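PDB 3IIB: peptidase M28 from Shewanella amazonensis SB2B, which probably acts as a zinc-dependent carboxypeptidase or dipeptidase and binds two zinc ions at its active site. Local coordinates for residues G255-D259 with D269-V274; L299-E303 with G374-S378; A275-A280 with N419-A424; V48-I52 with S235-I239. All blocks are in the same frame, centred on the assembly; numbering follows the deposited sequence.

Interaction 1. Residues G255-D259 with D269-V274. With ZN (zinc ion), chain C; ZN (zinc ion), chain B.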
loop_
_atom_site.group_PDB
_atom_site.type_symbol
_atom_site.label_atom_id
_atom_site.label_comp_id
_atom_site.label_asym_id
_atom_site.label_seq_id
_atom_site.Cartn_x
_atom_site.Cartn_y
_atom_site.Cartn_z
ATOM N N GLY A 255 -9.694 -21.044 19.467
ATOM C CA GLY A 255 -8.358 -20.474 19.502
ATOM C C GLY A 255 -8.067 -19.413 18.463
ATOM O O GLY A 255 -8.816 -19.197 17.495
ATOM N N ALA A 256 -6.910 -18.794 18.655
ATOM C CA ALA A 256 -6.305 -17.866 17.704
ATOM C C ALA A 256 -4.836 -17.849 18.064
ATOM O O ALA A 256 -4.454 -18.408 19.116
ATOM C CB ALA A 256 -6.920 -16.428 17.856
ATOM N N HIS A 257 -3.995 -17.178 17.282
ATOM C CA HIS A 257 -2.599 -16.941 17.757
ATOM C C HIS A 257 -2.391 -15.488 18.122
ATOM O O HIS A 257 -2.934 -14.620 17.472
ATOM C CB HIS A 257 -1.523 -17.442 16.780
ATOM C CG HIS A 257 -1.507 -16.794 15.432
ATOM N ND1 HIS A 257 -0.642 -15.773 15.114
ATOM C CD2 HIS A 257 -2.172 -17.094 14.285
ATOM C CE1 HIS A 257 -0.819 -15.425 13.851
ATOM N NE2 HIS A 257 -1.734 -16.219 13.321
ATOM N N LEU A 258 -1.613 -15.249 19.185
ATOM C CA LEU A 258 -1.383 -13.920 19.727
ATOM C C LEU A 258 -0.201 -13.260 19.076
ATOM O O LEU A 258 -0.067 -12.015 19.104
ATOM C CB LEU A 258 -1.142 -14.027 21.248
ATOM C CG LEU A 258 -1.010 -12.717 22.032
ATOM C CD1 LEU A 258 -2.223 -11.789 21.770
ATOM C CD2 LEU A 258 -0.797 -13.019 23.525
ATOM N N ASP A 259 0.689 -14.060 18.497
ATOM C CA ASP A 259 1.894 -13.473 17.913
ATOM C C ASP A 259 1.607 -12.954 16.492
ATOM O O ASP A 259 0.573 -13.286 15.888
ATOM C CB ASP A 259 3.034 -14.484 17.905
ATOM C CG ASP A 259 2.785 -15.668 16.923
ATOM O OD1 ASP A 259 1.684 -16.277 16.969
ATOM O OD2 ASP A 259 3.683 -16.002 16.110
ATOM N N ASP A 269 -3.713 -10.636 10.943
ATOM C CA ASP A 269 -2.979 -11.846 11.245
ATOM C C ASP A 269 -2.215 -11.659 12.565
ATOM O O ASP A 269 -1.045 -11.231 12.546
ATOM C CB ASP A 269 -1.986 -12.154 10.131
ATOM C CG ASP A 269 -1.388 -13.535 10.259
ATOM O OD1 ASP A 269 -1.888 -14.330 11.089
ATOM O OD2 ASP A 269 -0.401 -13.837 9.548
ATOM N N ASP A 270 -2.824 -11.964 13.699
ATOM C CA ASP A 270 -4.161 -12.508 13.827
ATOM C C ASP A 270 -4.893 -11.816 14.976
ATOM O O ASP A 270 -5.620 -12.436 15.767
ATOM C CB ASP A 270 -4.055 -14.038 14.041
ATOM C CG ASP A 270 -5.396 -14.740 14.019
ATOM O OD1 ASP A 270 -6.331 -14.250 13.314
ATOM O OD2 ASP A 270 -5.510 -15.810 14.720
ATOM N N GLY A 271 -4.743 -10.491 15.053
ATOM C CA GLY A 271 -5.479 -9.717 16.020
ATOM C C GLY A 271 -6.978 -9.912 15.858
ATOM O O GLY A 271 -7.725 -9.962 16.846
ATOM N N ALA A 272 -7.447 -10.016 14.630
ATOM C CA ALA A 272 -8.850 -10.257 14.389
ATOM C C ALA A 272 -9.307 -11.564 15.043
ATOM O O ALA A 272 -10.347 -11.617 15.648
ATOM C CB ALA A 272 -9.098 -10.298 12.890
ATOM N N GLY A 273 -8.505 -12.624 14.895
ATOM C CA GLY A 273 -8.842 -13.934 15.454
ATOM C C GLY A 273 -8.841 -13.892 16.966
ATOM O O GLY A 273 -9.763 -14.401 17.584
ATOM N N VAL A 274 -7.863 -13.222 17.562
ATOM C CA VAL A 274 -7.886 -13.051 19.028
ATOM C C VAL A 274 -9.226 -12.412 19.505
ATOM O O VAL A 274 -9.851 -12.873 20.490
ATOM C CB VAL A 274 -6.687 -12.198 19.493
ATOM C CG1 VAL A 274 -6.811 -11.850 20.976
ATOM C CG2 VAL A 274 -5.362 -12.944 19.198
HETATM ZN ZN ZN C . -2.093 -16.395 11.189
HETATM ZN ZN ZN B . 0.907 -15.382 9.666
HETATM O O HOH W 1 -1.910 -12.294 16.383
HETATM O O HOH W 2 0.463 -16.817 8.151
HETATM O O HOH W 3 -0.286 -16.860 10.636
HETATM O O HOH W 4 -2.742 -16.802 8.936
#
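Two ligands of a two-zinc centre meet here, at the end of strand 247-257 and near the start of helix 267-285. His257 takes the p rotamer. This brings NE2 to 2.2 Å from the chain C zinc, while ND1 makes weak hydrogen bonds to Asp259 O and OD1. Asp269, in the t rotamer, bridges the metals: OD1 is 2.1 Å from the same zinc and OD2 is 2.0 Å from the chain B zinc. The peptide between Asp269 and Asp270 is cis. Asp270 CB lies over the His257 ring in a CH-pi contact, 3.5 Å from the centroid. Its OD2 accepts a hydrogen bond from His257 N (3.3 Å). Ala256 CB rests on Gly273 C at 3.3 Å, where the helix has no side chain. Asp331 binds the chain C zinc, and Glu304 and His402 the chain B zinc. Water 3 is 1.9 Å from the chain C zinc and 2.1 Å from the chain B zinc. Such a metal-bridging water is consistent with the nucleophile of co-catalytic zinc peptidases.

Interaction 2. Residues L299-E303 with G374-S378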
loop_
_atom_site.group_PDB
_atom_site.type_symbol
_atom_site.label_atom_id
_atom_site.label_comp_id
_atom_site.label_asym_id
_atom_site.label_seq_id
_atom_site.Cartn_x
_atom_site.Cartn_y
_atom_site.Cartn_z
ATOM N N LEU A 299 -4.982 -18.583 23.239
ATOM C CA LEU A 299 -4.319 -17.614 22.412
ATOM C C LEU A 299 -2.883 -18.084 22.280
ATOM O O LEU A 299 -2.089 -17.965 23.215
ATOM C CB LEU A 299 -4.428 -16.202 22.997
ATOM C CG LEU A 299 -5.815 -15.704 23.355
ATOM C CD1 LEU A 299 -5.788 -14.252 23.895
ATOM C CD2 LEU A 299 -6.685 -15.777 22.096
ATOM N N TYR A 300 -2.596 -18.713 21.150
ATOM C CA TYR A 300 -1.361 -19.458 20.997
ATOM C C TYR A 300 -0.187 -18.561 20.720
ATOM O O TYR A 300 -0.289 -17.568 20.003
ATOM C CB TYR A 300 -1.460 -20.500 19.848
ATOM C CG TYR A 300 -2.385 -21.678 20.092
ATOM C CD1 TYR A 300 -1.938 -22.772 20.776
ATOM C CD2 TYR A 300 -3.681 -21.703 19.603
ATOM C CE1 TYR A 300 -2.753 -23.894 20.985
ATOM C CE2 TYR A 300 -4.510 -22.795 19.829
ATOM C CZ TYR A 300 -4.031 -23.892 20.490
ATOM O OH TYR A 300 -4.834 -24.995 20.670
ATOM N N ALA A 301 0.945 -18.967 21.281
ATOM C CA ALA A 301 2.243 -18.375 21.039
ATOM C C ALA A 301 2.883 -18.902 19.763
ATOM O O ALA A 301 2.770 -20.082 19.412
ATOM C CB ALA A 301 3.225 -18.683 22.253
ATOM N N ALA A 302 3.620 -18.004 19.115
ATOM C CA ALA A 302 4.634 -18.352 18.146
ATOM C C ALA A 302 4.088 -19.214 17.009
ATOM O O ALA A 302 4.758 -20.100 16.514
ATOM C CB ALA A 302 5.847 -18.999 18.854
ATOM N N GLU A 303 2.867 -18.926 16.581
ATOM C CA GLU A 303 2.311 -19.617 15.406
ATOM C C GLU A 303 3.139 -19.340 14.154
ATOM O O GLU A 303 3.353 -20.231 13.353
ATOM C CB GLU A 303 0.838 -19.239 15.203
ATOM C CG GLU A 303 0.170 -19.995 14.058
ATOM C CD GLU A 303 0.388 -19.370 12.688
ATOM O OE1 GLU A 303 0.832 -18.210 12.630
ATOM O OE2 GLU A 303 0.090 -20.030 11.672
ATOM N N GLY A 374 -7.742 -25.161 11.831
ATOM C CA GLY A 374 -6.764 -24.087 11.697
ATOM C C GLY A 374 -5.386 -24.497 12.170
ATOM O O GLY A 374 -5.194 -25.547 12.765
ATOM N N PRO A 375 -4.410 -23.660 11.877
ATOM C CA PRO A 375 -3.030 -24.061 12.042
ATOM C C PRO A 375 -2.678 -24.625 13.410
ATOM O O PRO A 375 -2.113 -25.717 13.502
ATOM C CB PRO A 375 -2.260 -22.762 11.782
ATOM C CG PRO A 375 -3.143 -21.923 11.032
ATOM C CD PRO A 375 -4.538 -22.341 11.247
ATOM N N ASP A 376 -3.012 -23.901 14.472
ATOM C CA ASP A 376 -2.628 -24.330 15.816
ATOM C C ASP A 376 -3.368 -25.556 16.371
ATOM O O ASP A 376 -2.935 -26.130 17.378
ATOM C CB ASP A 376 -2.803 -23.169 16.771
ATOM C CG ASP A 376 -1.866 -22.026 16.447
ATOM O OD1 ASP A 376 -0.660 -22.310 16.365
ATOM O OD2 ASP A 376 -2.338 -20.873 16.242
ATOM N N VAL A 377 -4.483 -25.925 15.745
ATOM C CA VAL A 377 -5.199 -27.143 16.130
ATOM C C VAL A 377 -5.078 -28.261 15.091
ATOM O O VAL A 377 -5.681 -29.335 15.233
ATOM C CB VAL A 377 -6.700 -26.847 16.439
ATOM C CG1 VAL A 377 -6.783 -25.808 17.528
ATOM C CG2 VAL A 377 -7.453 -26.413 15.171
ATOM N N SER A 378 -4.257 -28.024 14.066
ATOM C CA SER A 378 -4.211 -28.920 12.911
ATOM C C SER A 378 -3.526 -30.240 13.258
ATOM O O SER A 378 -3.652 -31.196 12.497
ATOM C CB SER A 378 -3.506 -28.260 11.722
ATOM O OG SER A 378 -2.137 -27.986 12.001
HETATM O O HOH W 5 -2.935 -27.122 19.964
HETATM O O HOH W 6 1.496 -21.843 17.677
#
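Asp376 has the most surface covered in this contact, followed by Tyr300 and Glu303. Asp376 sits in the short 3-10 turn 375-377, and its CB lies over one face of the Tyr300 ring. The CH-pi distance from CB to the ring centroid is 3.6 Å, at 22° from the ring normal. Tyr300 OH and Asp376 O are also joined through water 5, at 2.9 and 2.8 Å. At the tip of the side chain, Tyr300 OH is 3.8 Å from Val377 CG1. Tyr300 is the last residue of strand 293-300, a strand of the central sheet in the zinc-peptidase fold. The chain leaves the sheet there for the active-site loop, while the 3-10 turn belongs to the long loop between strands 365-366 and 387-392. Glu303 lies in the first loop. Its CG is 3.4 Å from Asp376 OD1, and its OE2 is 3.6 Å from Pro375 CB. Its carboxylate is close to His257 and, at nearest atoms, about 4 Å from a zinc; it has been seen as a zinc ligand in this protein but does not bind here. Water 6 donates hydrogen bonds to Ala301 O (2.8 Å) and Asp376 OD1 (2.6 Å). Asp376 N is hydrogen-bonded to Glu329.

Interaction 3. Residues A275-A280 with N419-A424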
loop_
_atom_site.group_PDB
_atom_site.type_symbol
_atom_site.label_atom_id
_atom_site.label_comp_id
_atom_site.label_asym_id
_atom_site.label_seq_id
_atom_site.Cartn_x
_atom_site.Cartn_y
_atom_site.Cartn_z
ATOM N N ALA A 275 -9.641 -11.362 18.802
ATOM C CA ALA A 275 -10.854 -10.626 19.151
ATOM C C ALA A 275 -12.068 -11.461 18.923
ATOM O O ALA A 275 -13.022 -11.393 19.711
ATOM C CB ALA A 275 -10.957 -9.336 18.343
ATOM N N ILE A 276 -12.060 -12.241 17.842
ATOM C CA ILE A 276 -13.236 -13.041 17.489
ATOM C C ILE A 276 -13.501 -14.056 18.577
ATOM O O ILE A 276 -14.621 -14.128 19.118
ATOM C CB ILE A 276 -13.046 -13.710 16.118
ATOM C CG1 ILE A 276 -13.221 -12.670 15.015
ATOM C CG2 ILE A 276 -14.034 -14.887 15.923
ATOM C CD1 ILE A 276 -12.550 -13.054 13.666
ATOM N N VAL A 277 -12.476 -14.856 18.917
ATOM C CA VAL A 277 -12.694 -15.935 19.918
ATOM C C VAL A 277 -12.888 -15.389 21.336
ATOM O O VAL A 277 -13.762 -15.893 22.089
ATOM C CB VAL A 277 -11.640 -17.065 19.862
ATOM C CG1 VAL A 277 -11.612 -17.710 18.438
ATOM C CG2 VAL A 277 -10.230 -16.596 20.304
ATOM N N THR A 278 -12.186 -14.315 21.687
ATOM C CA THR A 278 -12.347 -13.688 23.035
ATOM C C THR A 278 -13.728 -13.060 23.197
ATOM O O THR A 278 -14.403 -13.287 24.203
ATOM C CB THR A 278 -11.262 -12.666 23.325
ATOM O OG1 THR A 278 -9.985 -13.299 23.193
ATOM C CG2 THR A 278 -11.387 -12.113 24.762
ATOM N N ALA A 279 -14.148 -12.264 22.213
ATOM C CA ALA A 279 -15.489 -11.670 22.256
ATOM C C ALA A 279 -16.591 -12.726 22.260
ATOM O O ALA A 279 -17.552 -12.606 23.030
ATOM C CB ALA A 279 -15.713 -10.665 21.083
ATOM N N ALA A 280 -16.465 -13.753 21.424
ATOM C CA ALA A 280 -17.457 -14.857 21.391
ATOM C C ALA A 280 -17.590 -15.502 22.771
ATOM O O ALA A 280 -18.702 -15.720 23.265
ATOM C CB ALA A 280 -17.098 -15.897 20.317
ATOM N N ASN A 419 -18.107 -12.906 12.397
ATOM C CA ASN A 419 -17.283 -13.966 12.951
ATOM C C ASN A 419 -17.508 -14.182 14.444
ATOM O O ASN A 419 -17.580 -15.324 14.903
ATOM C CB ASN A 419 -15.793 -13.698 12.755
ATOM C CG ASN A 419 -15.320 -13.923 11.323
ATOM O OD1 ASN A 419 -14.824 -15.005 10.985
ATOM N ND2 ASN A 419 -15.433 -12.878 10.474
ATOM N N VAL A 420 -17.648 -13.087 15.193
ATOM C CA VAL A 420 -17.922 -13.171 16.621
ATOM C C VAL A 420 -19.259 -13.928 16.836
ATOM O O VAL A 420 -19.347 -14.842 17.677
ATOM C CB VAL A 420 -17.986 -11.783 17.278
ATOM C CG1 VAL A 420 -18.425 -11.933 18.705
ATOM C CG2 VAL A 420 -16.641 -11.118 17.197
ATOM N N ALA A 421 -20.242 -13.586 16.005
ATOM C CA ALA A 421 -21.584 -14.199 16.076
ATOM C C ALA A 421 -21.492 -15.678 15.819
ATOM O O ALA A 421 -22.034 -16.470 16.586
ATOM C CB ALA A 421 -22.570 -13.565 15.065
ATOM N N VAL A 422 -20.784 -16.072 14.755
ATOM C CA VAL A 422 -20.703 -17.496 14.375
ATOM C C VAL A 422 -19.877 -18.310 15.394
ATOM O O VAL A 422 -20.249 -19.437 15.735
ATOM C CB VAL A 422 -20.109 -17.665 12.985
ATOM C CG1 VAL A 422 -20.046 -19.161 12.663
ATOM C CG2 VAL A 422 -20.999 -16.949 11.961
ATOM N N TYR A 423 -18.770 -17.752 15.909
ATOM C CA TYR A 423 -17.998 -18.468 16.927
ATOM C C TYR A 423 -18.784 -18.612 18.218
ATOM O O TYR A 423 -18.674 -19.627 18.899
ATOM C CB TYR A 423 -16.622 -17.847 17.208
ATOM C CG TYR A 423 -15.542 -18.496 16.370
ATOM C CD1 TYR A 423 -15.313 -18.108 15.053
ATOM C CD2 TYR A 423 -14.779 -19.546 16.870
ATOM C CE1 TYR A 423 -14.328 -18.707 14.294
ATOM C CE2 TYR A 423 -13.806 -20.164 16.114
ATOM C CZ TYR A 423 -13.595 -19.772 14.822
ATOM O OH TYR A 423 -12.608 -20.406 14.073
ATOM N N ALA A 424 -19.569 -17.592 18.558
ATOM C CA ALA A 424 -20.386 -17.659 19.763
ATOM C C ALA A 424 -21.415 -18.788 19.620
ATOM O O ALA A 424 -21.609 -19.586 20.555
ATOM C CB ALA A 424 -21.027 -16.328 20.064
#
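Helix 267-285, the crossover helix between strands 247-257 and 293-300, packs on helix 413-432 in the helical layer of the alpha/beta zinc-peptidase fold. The local axes cross at -55°, 8.2 Å apart. Small residues allow this close approach: the CA atoms of Ala280 and Ala424 are only 4.4 Å apart. Ala280 CB fits a shallow hollow beside Val420, Tyr423 and Ala424. It lies 3.6 Å from Val420 O, 3.7 Å from Tyr423 CB and 3.5 Å from Ala424 N. In return, Val420 is the bump. Its CG1 reaches Ala279 CB at 3.8 Å, and its CG2 lies against Ile276 CA at 3.9 Å. Ile276, one turn before Ala280, fills the hollow between Asn419, Val420 and Tyr423. Its CD1 touches Asn419 CB at 3.4 Å and its CG2 touches Tyr423 CD1 at 3.6 Å. Val277 CG1 lies over one face of the Tyr423 ring, 4.0 Å from CD2. Helix 3-19 packs on Val420 and Ala424, helix 22-33 on Ala275 and Ala279, and strand 387-392 on Asn419 and Tyr423. The amide of Asn419 turns to the backbone oxygens of Ala415 and Gly335. This interface is therefore apolar and depends on van der Waals fit rather than directed bonds.

Interaction 4. Residues V48-I52 with S235-I239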
loop_
_atom_site.group_PDB
_atom_site.type_symbol
_atom_site.label_atom_id
_atom_site.label_comp_id
_atom_site.label_asym_id
_atom_site.label_seq_id
_atom_site.Cartn_x
_atom_site.Cartn_y
_atom_site.Cartn_z
ATOM N N VAL A 48 1.623 -10.819 25.783
ATOM C CA VAL A 48 1.168 -11.773 26.798
ATOM C C VAL A 48 0.549 -11.022 28.003
ATOM O O VAL A 48 -0.531 -11.412 28.484
ATOM C CB VAL A 48 2.332 -12.757 27.208
ATOM C CG1 VAL A 48 2.011 -13.476 28.524
ATOM C CG2 VAL A 48 2.653 -13.699 26.038
ATOM N N ASP A 49 1.236 -9.983 28.487
ATOM C CA ASP A 49 0.780 -9.266 29.662
ATOM C C ASP A 49 -0.553 -8.577 29.307
ATOM O O ASP A 49 -1.504 -8.581 30.096
ATOM C CB ASP A 49 1.828 -8.280 30.140
ATOM C CG ASP A 49 3.010 -8.971 30.815
ATOM O OD1 ASP A 49 2.859 -10.147 31.174
ATOM O OD2 ASP A 49 4.072 -8.346 30.943
ATOM N N TRP A 50 -0.645 -8.084 28.077
ATOM C CA TRP A 50 -1.869 -7.410 27.622
ATOM C C TRP A 50 -3.040 -8.398 27.641
ATOM O O TRP A 50 -4.129 -8.051 28.072
ATOM C CB TRP A 50 -1.681 -6.807 26.231
ATOM C CG TRP A 50 -2.991 -6.423 25.574
ATOM C CD1 TRP A 50 -3.590 -5.208 25.618
ATOM C CD2 TRP A 50 -3.845 -7.272 24.808
ATOM N NE1 TRP A 50 -4.782 -5.240 24.931
ATOM C CE2 TRP A 50 -4.949 -6.496 24.401
ATOM C CE3 TRP A 50 -3.760 -8.615 24.376
ATOM C CZ2 TRP A 50 -5.989 -7.022 23.630
ATOM C CZ3 TRP A 50 -4.809 -9.143 23.608
ATOM C CH2 TRP A 50 -5.914 -8.339 23.244
ATOM N N ALA A 51 -2.789 -9.608 27.172
ATOM C CA ALA A 51 -3.842 -10.629 27.004
ATOM C C ALA A 51 -4.305 -11.129 28.352
ATOM O O ALA A 51 -5.493 -11.245 28.605
ATOM C CB ALA A 51 -3.312 -11.774 26.120
ATOM N N ILE A 52 -3.367 -11.358 29.264
ATOM C CA ILE A 52 -3.721 -11.741 30.632
ATOM C C ILE A 52 -4.638 -10.676 31.284
ATOM O O ILE A 52 -5.726 -10.993 31.835
ATOM C CB ILE A 52 -2.421 -12.022 31.464
ATOM C CG1 ILE A 52 -1.694 -13.307 31.000
ATOM C CG2 ILE A 52 -2.757 -12.198 32.923
ATOM C CD1 ILE A 52 -2.457 -14.597 31.334
ATOM N N SER A 235 8.014 -17.868 25.578
ATOM C CA SER A 235 6.776 -17.129 25.365
ATOM C C SER A 235 5.710 -17.985 26.072
ATOM O O SER A 235 6.033 -18.927 26.807
ATOM C CB SER A 235 6.487 -16.957 23.862
ATOM O OG SER A 235 5.355 -16.108 23.634
ATOM N N TYR A 236 4.449 -17.655 25.873
ATOM C CA TYR A 236 3.365 -18.307 26.569
ATOM C C TYR A 236 2.105 -18.405 25.721
ATOM O O TYR A 236 1.743 -17.433 25.033
ATOM C CB TYR A 236 2.987 -17.537 27.834
ATOM C CG TYR A 236 4.117 -17.480 28.828
ATOM C CD1 TYR A 236 5.076 -16.482 28.753
ATOM C CD2 TYR A 236 4.244 -18.443 29.808
ATOM C CE1 TYR A 236 6.141 -16.466 29.647
ATOM C CE2 TYR A 236 5.284 -18.426 30.690
ATOM C CZ TYR A 236 6.231 -17.442 30.593
ATOM O OH TYR A 236 7.263 -17.402 31.478
ATOM N N ASN A 237 1.479 -19.579 25.791
ATOM C CA ASN A 237 0.064 -19.750 25.425
ATOM C C ASN A 237 -0.746 -19.113 26.541
ATOM O O ASN A 237 -0.500 -19.381 27.728
ATOM C CB ASN A 237 -0.275 -21.238 25.295
ATOM C CG ASN A 237 0.394 -21.910 24.096
ATOM O OD1 ASN A 237 0.654 -21.278 23.069
ATOM N ND2 ASN A 237 0.627 -23.219 24.216
ATOM N N VAL A 238 -1.694 -18.247 26.182
ATOM C CA VAL A 238 -2.508 -17.547 27.154
ATOM C C VAL A 238 -3.904 -18.115 27.074
ATOM O O VAL A 238 -4.479 -18.230 25.957
ATOM C CB VAL A 238 -2.508 -16.026 26.884
ATOM C CG1 VAL A 238 -3.516 -15.265 27.793
ATOM C CG2 VAL A 238 -1.099 -15.455 27.012
ATOM N N ILE A 239 -4.445 -18.497 28.236
ATOM C CA ILE A 239 -5.651 -19.302 28.264
ATOM C C ILE A 239 -6.688 -18.643 29.174
ATOM O O ILE A 239 -6.361 -18.154 30.294
ATOM C CB ILE A 239 -5.345 -20.725 28.707
ATOM C CG1 ILE A 239 -4.397 -21.418 27.679
ATOM C CG2 ILE A 239 -6.683 -21.509 28.926
ATOM C CD1 ILE A 239 -3.793 -22.745 28.144
#
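Helix 42-57 packs on the central beta-sheet of the zinc-peptidase fold, against the long strand 220-242. The local axes are 9.0 Å apart and run nearly parallel, at 12°. Val48 comes first and has the most surface covered on the helix side. Its CA-to-CB bond points toward the strand. Its CG1 meets Val238 CG2 at 4.0 Å and Tyr236 CB at 4.2 Å, while its CG2 lies 4.0 Å from Tyr236 O. Tyr236 and Val238 point their CA-to-CB bonds toward the helix, while Asn237 and Ile239 point theirs away from it. Asp49 is on the exposed side of the helix and forms a salt bridge with Lys45. Trp50 turns from the strand to helix 22-33, where its NE1 is hydrogen-bonded to Ser29. The helix thus has one face on the sheet and another on its neighbour helix. Ala51 comes back to the strand, one turn after Val48. Its small side chain leaves space for Val238, whose CG1 is 3.9 Å from Ala51 CB. Leu258 and Leu299 also touch Ala51, so the apolar layer extends to strand 293-300 and to the loop after strand 247-257. Ile52 ends the segment. Its CA-to-CB bond points sideways, but the end of the side chain comes nearer and brings CD1 to 3.8 Å from Val238 CG1.

In the fold
Interactions 1, 2 and 4 meet at the central sheet, where strand 293-300 lies between strands 220-242 and 247-257. Interactions 1 and 2 are closest, with centres about 9 Å apart. Backbone contacts of Tyr300 with Ala256 and Leu258 join them at the zinc site. Interaction 4 is about 12 Å from interaction 1, centre to centre, and Leu258 touches both Ala51 and Val238. Interaction 3 continues along helix 267-285 from interaction 1, about 12 Å between centres. Along the chain, interaction 4 closes first, then interaction 1. Interaction 3 opens next, and interaction 2 falls between its segments. Zinc ligands gather where strands end and helix 267-285 begins, while interactions 3 and 4 pack helices further away.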